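Local coordinates for protein putative platelet activating factor (Streptococcus pneumoniae, PDB 2HSJ) that is of unknown function but belongs to the GDSL-like lipase/acylhydrolase family of SGNH hydrolases, and so probably cleaves ester or related acyl bonds, at residues D[123-135]-D[169-181]. Residues are numbered along the deposited sequence; the frame is centred on the assembly and turned at random.
Sequences PLTEIKLLSILPV and QVEFVPVFDCLTD. With MG (magnesium ion), chain P.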
loop_
_atom_site.group_PDB
_atom_site.type_symbol
_atom_site.label_atom_id
_atom_site.label_comp_id
_atom_site.label_asym_id
_atom_site.label_seq_id
_atom_site.Cartn_x
_atom_site.Cartn_y
_atom_site.Cartn_z
ATOM N N PRO D 123 -8.640 6.105 -19.103
ATOM C CA PRO D 123 -8.496 7.405 -19.765
ATOM C C PRO D 123 -7.544 8.425 -19.121
ATOM O O PRO D 123 -7.058 9.312 -19.832
ATOM C CB PRO D 123 -9.930 7.958 -19.812
ATOM C CG PRO D 123 -10.682 7.208 -18.800
ATOM C CD PRO D 123 -10.007 5.885 -18.587
ATOM N N LEU D 124 -7.271 8.293 -17.818
ATOM C CA LEU D 124 -6.395 9.261 -17.138
ATOM C C LEU D 124 -4.968 8.736 -17.007
ATOM O O LEU D 124 -4.120 9.405 -16.417
ATOM C CB LEU D 124 -6.947 9.658 -15.757
ATOM C CG LEU D 124 -8.312 10.358 -15.756
ATOM C CD1 LEU D 124 -8.839 10.588 -14.338
ATOM C CD2 LEU D 124 -8.199 11.667 -16.481
ATOM N N THR D 125 -4.714 7.558 -17.562
ATOM C CA THR D 125 -3.397 6.936 -17.444
ATOM C C THR D 125 -2.477 7.390 -18.567
ATOM O O THR D 125 -2.893 7.461 -19.730
ATOM C CB THR D 125 -3.545 5.409 -17.446
ATOM O OG1 THR D 125 -4.404 5.034 -16.359
ATOM C CG2 THR D 125 -2.190 4.690 -17.313
ATOM N N GLU D 126 -1.236 7.710 -18.211
ATOM C CA GLU D 126 -0.199 8.070 -19.179
ATOM C C GLU D 126 0.513 6.831 -19.681
ATOM O O GLU D 126 0.653 5.860 -18.930
ATOM C CB GLU D 126 0.809 9.017 -18.535
ATOM C CG GLU D 126 0.182 10.394 -18.279
ATOM C CD GLU D 126 1.097 11.318 -17.525
ATOM O OE1 GLU D 126 2.131 10.865 -17.027
ATOM O OE2 GLU D 126 0.783 12.529 -17.426
ATOM N N ILE D 127 0.949 6.830 -20.949
ATOM C CA ILE D 127 1.776 5.749 -21.465
ATOM C C ILE D 127 3.153 6.310 -21.709
ATOM O O ILE D 127 3.296 7.352 -22.355
ATOM C CB ILE D 127 1.186 5.132 -22.770
ATOM C CG1 ILE D 127 -0.106 4.369 -22.444
ATOM C CG2 ILE D 127 2.193 4.205 -23.470
ATOM C CD1 ILE D 127 -0.913 3.954 -23.704
ATOM N N LYS D 128 4.163 5.653 -21.160
ATOM C CA LYS D 128 5.556 6.004 -21.447
ATOM C C LYS D 128 6.067 4.950 -22.412
ATOM O O LYS D 128 6.239 3.782 -22.042
ATOM C CB LYS D 128 6.361 6.034 -20.140
ATOM C CG LYS D 128 5.740 6.930 -19.065
ATOM C CD LYS D 128 5.689 8.388 -19.568
ATOM C CE LYS D 128 5.033 9.325 -18.568
ATOM N NZ LYS D 128 4.898 10.722 -19.134
ATOM N N LEU D 129 6.261 5.359 -23.665
ATOM C CA LEU D 129 6.664 4.408 -24.705
ATOM C C LEU D 129 8.191 4.471 -24.837
ATOM O O LEU D 129 8.755 5.461 -25.343
ATOM C CB LEU D 129 5.992 4.767 -26.040
ATOM C CG LEU D 129 6.333 3.939 -27.290
ATOM C CD1 LEU D 129 5.953 2.437 -27.106
ATOM C CD2 LEU D 129 5.630 4.560 -28.512
ATOM N N LEU D 130 8.847 3.416 -24.363
ATOM C CA LEU D 130 10.298 3.439 -24.317
ATOM C C LEU D 130 10.875 3.218 -25.699
ATOM O O LEU D 130 10.366 2.416 -26.483
ATOM C CB LEU D 130 10.838 2.357 -23.363
ATOM C CG LEU D 130 10.950 2.823 -21.911
ATOM C CD1 LEU D 130 9.609 3.256 -21.279
ATOM C CD2 LEU D 130 11.599 1.673 -21.133
ATOM N N SER D 131 11.999 3.868 -25.969
ATOM C CA SER D 131 12.791 3.471 -27.119
ATOM C C SER D 131 13.165 1.991 -26.991
ATOM O O SER D 131 13.543 1.541 -25.909
ATOM C CB SER D 131 14.060 4.320 -27.147
ATOM O OG SER D 131 14.807 4.105 -25.974
ATOM N N ILE D 132 13.109 1.246 -28.094
ATOM C CA ILE D 132 13.734 -0.075 -28.135
ATOM C C ILE D 132 15.222 0.073 -27.796
ATOM O O ILE D 132 15.903 0.980 -28.267
ATOM C CB ILE D 132 13.548 -0.707 -29.531
ATOM C CG1 ILE D 132 12.052 -0.842 -29.856
ATOM C CG2 ILE D 132 14.326 -2.021 -29.654
ATOM C CD1 ILE D 132 11.749 -1.170 -31.331
ATOM N N LEU D 133 15.736 -0.839 -26.969
ATOM C CA LEU D 133 17.103 -0.692 -26.490
ATOM C C LEU D 133 18.123 -1.118 -27.553
ATOM O O LEU D 133 17.796 -1.910 -28.443
ATOM C CB LEU D 133 17.309 -1.509 -25.214
ATOM C CG LEU D 133 16.257 -1.363 -24.117
ATOM C CD1 LEU D 133 16.705 -2.111 -22.861
ATOM C CD2 LEU D 133 16.044 0.080 -23.806
ATOM N N PRO D 134 19.377 -0.628 -27.455
ATOM C CA PRO D 134 20.435 -1.055 -28.395
ATOM C C PRO D 134 20.848 -2.505 -28.136
ATOM O O PRO D 134 20.588 -3.060 -27.051
ATOM C CB PRO D 134 21.613 -0.122 -28.086
ATOM C CG PRO D 134 21.362 0.303 -26.642
ATOM C CD PRO D 134 19.873 0.301 -26.418
ATOM N N VAL D 135 21.486 -3.092 -29.138
ATOM C CA VAL D 135 22.130 -4.376 -29.021
ATOM C C VAL D 135 23.634 -4.180 -29.136
ATOM O O VAL D 135 24.115 -3.115 -29.552
ATOM C CB VAL D 135 21.630 -5.351 -30.107
ATOM C CG1 VAL D 135 20.166 -5.648 -29.876
ATOM C CG2 VAL D 135 21.888 -4.797 -31.530
ATOM N N GLN D 169 -1.423 11.711 -24.250
ATOM C CA GLN D 169 -1.125 10.884 -23.074
ATOM C C GLN D 169 0.101 9.985 -23.240
ATOM O O GLN D 169 0.493 9.288 -22.279
ATOM C CB GLN D 169 -2.344 10.065 -22.691
ATOM C CG GLN D 169 -2.640 8.953 -23.649
ATOM C CD GLN D 169 -3.488 9.349 -24.886
ATOM O OE1 GLN D 169 -3.592 10.530 -25.301
ATOM N NE2 GLN D 169 -4.096 8.332 -25.487
ATOM N N VAL D 170 0.695 9.993 -24.437
ATOM C CA VAL D 170 1.874 9.165 -24.722
ATOM C C VAL D 170 3.127 10.027 -24.775
ATOM O O VAL D 170 3.171 11.034 -25.504
ATOM C CB VAL D 170 1.712 8.391 -26.043
ATOM C CG1 VAL D 170 2.891 7.429 -26.235
ATOM C CG2 VAL D 170 0.411 7.610 -26.028
ATOM N N GLU D 171 4.152 9.608 -24.017
ATOM C CA GLU D 171 5.455 10.271 -24.065
ATOM C C GLU D 171 6.464 9.239 -24.505
ATOM O O GLU D 171 6.552 8.165 -23.913
ATOM C CB GLU D 171 5.855 10.851 -22.697
ATOM C CG GLU D 171 7.156 11.644 -22.791
ATOM C CD GLU D 171 7.581 12.232 -21.467
ATOM O OE1 GLU D 171 7.113 11.755 -20.414
ATOM O OE2 GLU D 171 8.377 13.179 -21.486
ATOM N N PHE D 172 7.224 9.555 -25.547
ATOM C CA PHE D 172 8.365 8.739 -25.923
ATOM C C PHE D 172 9.493 8.945 -24.916
ATOM O O PHE D 172 9.809 10.079 -24.532
ATOM C CB PHE D 172 8.836 9.151 -27.309
ATOM C CG PHE D 172 9.997 8.354 -27.806
ATOM C CD1 PHE D 172 9.866 7.009 -28.134
ATOM C CD2 PHE D 172 11.223 8.990 -27.971
ATOM C CE1 PHE D 172 10.988 6.301 -28.608
ATOM C CE2 PHE D 172 12.327 8.298 -28.423
ATOM C CZ PHE D 172 12.203 6.965 -28.764
ATOM N N VAL D 173 10.103 7.834 -24.500
ATOM C CA VAL D 173 11.141 7.867 -23.476
ATOM C C VAL D 173 12.457 7.421 -24.116
ATOM O O VAL D 173 12.671 6.245 -24.335
ATOM C CB VAL D 173 10.784 6.988 -22.226
ATOM C CG1 VAL D 173 11.879 7.113 -21.161
ATOM C CG2 VAL D 173 9.407 7.369 -21.640
ATOM N N PRO D 174 13.349 8.381 -24.434
ATOM C CA PRO D 174 14.592 8.053 -25.136
ATOM C C PRO D 174 15.617 7.502 -24.162
ATOM O O PRO D 174 16.265 8.258 -23.432
ATOM C CB PRO D 174 15.018 9.408 -25.728
ATOM C CG PRO D 174 14.446 10.426 -24.781
ATOM C CD PRO D 174 13.227 9.830 -24.151
ATOM N N VAL D 175 15.690 6.178 -24.072
ATOM C CA VAL D 175 16.673 5.533 -23.190
ATOM C C VAL D 175 17.792 4.840 -23.983
ATOM O O VAL D 175 18.798 4.442 -23.406
ATOM C CB VAL D 175 16.035 4.527 -22.192
ATOM C CG1 VAL D 175 15.165 5.241 -21.181
ATOM C CG2 VAL D 175 15.230 3.460 -22.885
ATOM N N PHE D 176 17.598 4.684 -25.301
ATOM C CA PHE D 176 18.588 4.056 -26.172
ATOM C C PHE D 176 19.987 4.621 -25.927
ATOM O O PHE D 176 20.927 3.872 -25.632
ATOM C CB PHE D 176 18.158 4.240 -27.635
ATOM C CG PHE D 176 19.115 3.677 -28.644
ATOM C CD1 PHE D 176 18.853 2.452 -29.249
ATOM C CD2 PHE D 176 20.269 4.379 -29.008
ATOM C CE1 PHE D 176 19.729 1.928 -30.195
ATOM C CE2 PHE D 176 21.155 3.856 -29.957
ATOM C CZ PHE D 176 20.887 2.627 -30.544
ATOM N N ASP D 177 20.120 5.943 -25.998
ATOM C CA ASP D 177 21.448 6.551 -25.935
ATOM C C ASP D 177 22.115 6.348 -24.569
ATOM O O ASP D 177 23.356 6.272 -24.480
ATOM C CB ASP D 177 21.382 8.033 -26.305
ATOM C CG ASP D 177 21.038 8.269 -27.788
ATOM O OD1 ASP D 177 21.327 7.400 -28.642
ATOM O OD2 ASP D 177 20.514 9.361 -28.111
ATOM N N CYS D 178 21.306 6.225 -23.516
ATOM C CA CYS D 178 21.829 5.981 -22.160
ATOM C C CYS D 178 22.534 4.646 -21.998
ATOM O O CYS D 178 23.342 4.478 -21.084
ATOM C CB CYS D 178 20.730 6.076 -21.106
ATOM S SG CYS D 178 20.098 7.778 -20.925
ATOM N N LEU D 179 22.215 3.697 -22.872
ATOM C CA LEU D 179 22.733 2.337 -22.747
ATOM C C LEU D 179 23.845 2.051 -23.747
ATOM O O LEU D 179 24.451 0.986 -23.702
ATOM C CB LEU D 179 21.612 1.287 -22.877
ATOM C CG LEU D 179 20.510 1.390 -21.827
ATOM C CD1 LEU D 179 19.526 0.253 -22.054
ATOM C CD2 LEU D 179 21.087 1.386 -20.424
ATOM N N THR D 180 24.119 3.008 -24.632
ATOM C CA THR D 180 25.157 2.791 -25.657
ATOM C C THR D 180 26.548 3.163 -25.176
ATOM O O THR D 180 26.714 4.029 -24.307
ATOM C CB THR D 180 24.875 3.572 -26.960
ATOM O OG1 THR D 180 24.743 4.967 -26.661
ATOM C CG2 THR D 180 23.598 3.069 -27.617
ATOM N N ASP D 181 27.552 2.517 -25.750
ATOM C CA ASP D 181 28.930 2.963 -25.563
ATOM C C ASP D 181 29.220 4.015 -26.645
ATOM O O ASP D 181 28.315 4.442 -27.370
ATOM C CB ASP D 181 29.905 1.768 -25.594
ATOM C CG ASP D 181 29.916 1.046 -26.928
ATOM O OD1 ASP D 181 29.403 1.600 -27.912
ATOM O OD2 ASP D 181 30.463 -0.078 -26.982
HETATM MG MG MG P . 2.534 12.621 -26.980
HETATM O O HOH W 1 2.794 10.431 -20.974
HETATM O O HOH W 2 2.310 14.200 -24.955
#
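In the five-stranded parallel sheet of this chain, I127 to L130 of strand 126-130 pair in parallel with V170 to V173 of the edge strand 170-173. Their backbones exchange five hydrogen bonds, from I127 N to Q169 O (2.8 Å) up to S131 N on V173 O. On one face V170 packs against I127 and L129, while the F172 ring passes L129 O and runs on until CZ is 3.6 Å from S131 CB. The other face carries L130 beside V173, and K128, whose bend at chi2 (-62°) turns its chain across toward E171. K128 NZ approaches E171 OE1 from the anti side at 2.8 Å; a weak bond to E126 OE1 and a water shared with Q169 O also hold the ammonium, so one lysine probably offsets two carboxylates.

Such a parallel sheet between helices is the core of the SGNH hydrolase fold. Helix 150-164 packs beside the far ends of these strands, where I132 N bonds to N157. Here S131 OG, set between its backbone N and carbonyl carbon (chi1 61°), turns toward 169-181 and accepts hydrogen bonds from V175 N and, more bent, from F176 N, each at 2.9 Å, tying the strand end to the weakly bonded helical turn around 176-179. P134 CB lies over one face of the F176 ring in a CH-pi contact, while I132 O meets its edge in plane. L133 CD1 rests 3.8 Å from L179 CD1. At the opposite end V170 O binds a magnesium ion at 2.3 Å, with the carbonyls of A164 and Y167 and a water.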